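Local coordinates for hypothetical protein (Bacteroides caccae, PDB 4M8R), which is of unknown function but joins an Ig-like N-terminal domain to a WD40-like domain, probably a beta-propeller, at residues A[146-151]-A[184-189]. Sequence-based numbering, arbitrary orientation.
Sequences MSAHPD and GEWKAL
The indole of Trp186 receives the imidazole of His149 on one face, and at its rim, close to the ring plane, it meets Met146 CG and a bound water. The two aromatic groups form a T-shaped (edge-to-face) pair, with planes at 79° and the imidazole presenting its edge: His149 CD2 lies 3.5 Å from Trp186 CD2, displaced from the fusion bond toward CG and CE3. The same face takes a CH-pi contact, since His149 CB stands 4.3 Å from the centroid of the six-membered ring and almost on its normal. With CG anti to the carbonyl carbon (chi1 -63°), His149 swings its ring across the indole toward the pyrrole half, where CD2 becomes its leading atom. Ala148 adds its methyl obliquely, with CB 3.7 Å from Trp186 NE1, while Met146, a selenomethionine, brings CG to 3.9 Å from Trp186 CZ2 before its chain runs on toward Phe152. The one polar link is indirect: the water accepts from Trp186 NE1 at 3.1 Å and from the backbone Ala148 N at 3.1 Å.

Such packing illustrates how a loop can tie together two sheets, probably neighbouring blades of the expected beta-propeller. The loop 146-151, leading from strand 143-145 of one four-stranded sheet to strand 153-156 of the next, packs against Trp186 of strand 186-188, at that second sheet's far border. Phe177 of strand 173-180 touches both His149 and Trp186, and Phe152 meets the indole edge-to-face. Replacing Trp186 by an alanine would probably leave His149 without the face it packs on and Ala148 N without its water-mediated mate. No direct hydrogen bond crosses between the segments, so their union rests on aromatic and apolar packing, with a single water bridging two N-H donors that could not bond each other.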
# COMPACT_ATOMS: atom_id res chain seq x y z
N MSE A 146 -16.56 -2.23 35.24
CA MSE A 146 -15.39 -1.37 35.37
C MSE A 146 -14.91 -1.30 36.79
O MSE A 146 -14.16 -0.39 37.15
CB MSE A 146 -15.81 0.01 34.88
CG MSE A 146 -14.66 0.77 34.21
SE MSE A 146 -15.19 2.64 33.87
CE MSE A 146 -15.46 3.27 35.71
N SER A 147 -15.32 -2.26 37.62
CA SER A 147 -15.10 -2.18 39.07
C SER A 147 -13.67 -2.53 39.51
O SER A 147 -13.27 -2.20 40.62
CB SER A 147 -16.10 -3.07 39.81
OG SER A 147 -15.96 -4.43 39.43
N ALA A 148 -12.91 -3.21 38.65
CA ALA A 148 -11.50 -3.47 38.92
C ALA A 148 -10.69 -2.17 38.86
O ALA A 148 -9.70 -2.01 39.57
CB ALA A 148 -10.95 -4.49 37.94
N HIS A 149 -11.10 -1.24 37.99
CA HIS A 149 -10.50 0.09 37.90
C HIS A 149 -11.60 1.15 37.81
O HIS A 149 -11.82 1.73 36.76
CB HIS A 149 -9.56 0.18 36.69
CG HIS A 149 -8.38 -0.75 36.77
ND1 HIS A 149 -7.37 -0.58 37.69
CD2 HIS A 149 -8.07 -1.85 36.06
CE1 HIS A 149 -6.48 -1.55 37.54
NE2 HIS A 149 -6.88 -2.33 36.55
N PRO A 150 -12.29 1.40 38.94
CA PRO A 150 -13.43 2.32 38.94
C PRO A 150 -13.07 3.76 38.61
O PRO A 150 -13.94 4.54 38.24
CB PRO A 150 -13.98 2.20 40.36
CG PRO A 150 -12.82 1.78 41.19
CD PRO A 150 -11.96 0.93 40.30
N ASP A 151 -11.79 4.10 38.75
CA ASP A 151 -11.30 5.45 38.47
C ASP A 151 -10.82 5.62 37.02
O ASP A 151 -10.15 6.61 36.70
CB ASP A 151 -10.15 5.79 39.44
CG ASP A 151 -9.00 4.79 39.38
OD1 ASP A 151 -9.24 3.59 39.12
OD2 ASP A 151 -7.84 5.21 39.61
N GLY A 184 -13.56 -8.60 28.51
CA GLY A 184 -13.81 -7.75 29.67
C GLY A 184 -12.62 -7.69 30.63
O GLY A 184 -12.75 -7.18 31.74
N GLU A 185 -11.47 -8.19 30.19
CA GLU A 185 -10.26 -8.22 31.01
C GLU A 185 -9.40 -6.98 30.80
O GLU A 185 -9.40 -6.37 29.73
CB GLU A 185 -9.44 -9.48 30.71
CG GLU A 185 -9.98 -10.74 31.37
CD GLU A 185 -9.22 -11.99 30.98
OE1 GLU A 185 -8.37 -11.91 30.06
OE2 GLU A 185 -9.46 -13.05 31.59
N TRP A 186 -8.64 -6.65 31.84
CA TRP A 186 -7.75 -5.48 31.84
C TRP A 186 -6.31 -5.91 31.58
O TRP A 186 -5.85 -6.88 32.16
CB TRP A 186 -7.83 -4.78 33.19
CG TRP A 186 -9.18 -4.25 33.50
CD1 TRP A 186 -10.19 -4.89 34.16
CD2 TRP A 186 -9.68 -2.95 33.17
NE1 TRP A 186 -11.29 -4.07 34.25
CE2 TRP A 186 -11.00 -2.88 33.65
CE3 TRP A 186 -9.15 -1.84 32.50
CZ2 TRP A 186 -11.79 -1.74 33.50
CZ3 TRP A 186 -9.93 -0.72 32.35
CH2 TRP A 186 -11.24 -0.67 32.84
N LYS A 187 -5.62 -5.17 30.71
CA LYS A 187 -4.21 -5.43 30.42
C LYS A 187 -3.39 -4.19 30.72
O LYS A 187 -3.70 -3.11 30.22
CB LYS A 187 -4.02 -5.79 28.95
CG LYS A 187 -4.90 -6.92 28.43
CD LYS A 187 -4.61 -8.23 29.12
CE LYS A 187 -5.37 -9.37 28.45
NZ LYS A 187 -5.46 -10.56 29.34
N ALA A 188 -2.34 -4.33 31.53
CA ALA A 188 -1.41 -3.22 31.75
C ALA A 188 -0.64 -2.94 30.48
O ALA A 188 -0.25 -3.87 29.76
CB ALA A 188 -0.45 -3.55 32.88
N LEU A 189 -0.42 -1.66 30.18
CA LEU A 189 0.29 -1.26 28.97
C LEU A 189 1.73 -0.83 29.20
O LEU A 189 2.53 -0.84 28.27
CB LEU A 189 -0.48 -0.14 28.26
CG LEU A 189 -1.84 -0.55 27.68
CD1 LEU A 189 -2.54 0.65 27.07
CD2 LEU A 189 -1.69 -1.65 26.64
O HOH W 1 -13.64 -4.88 36.15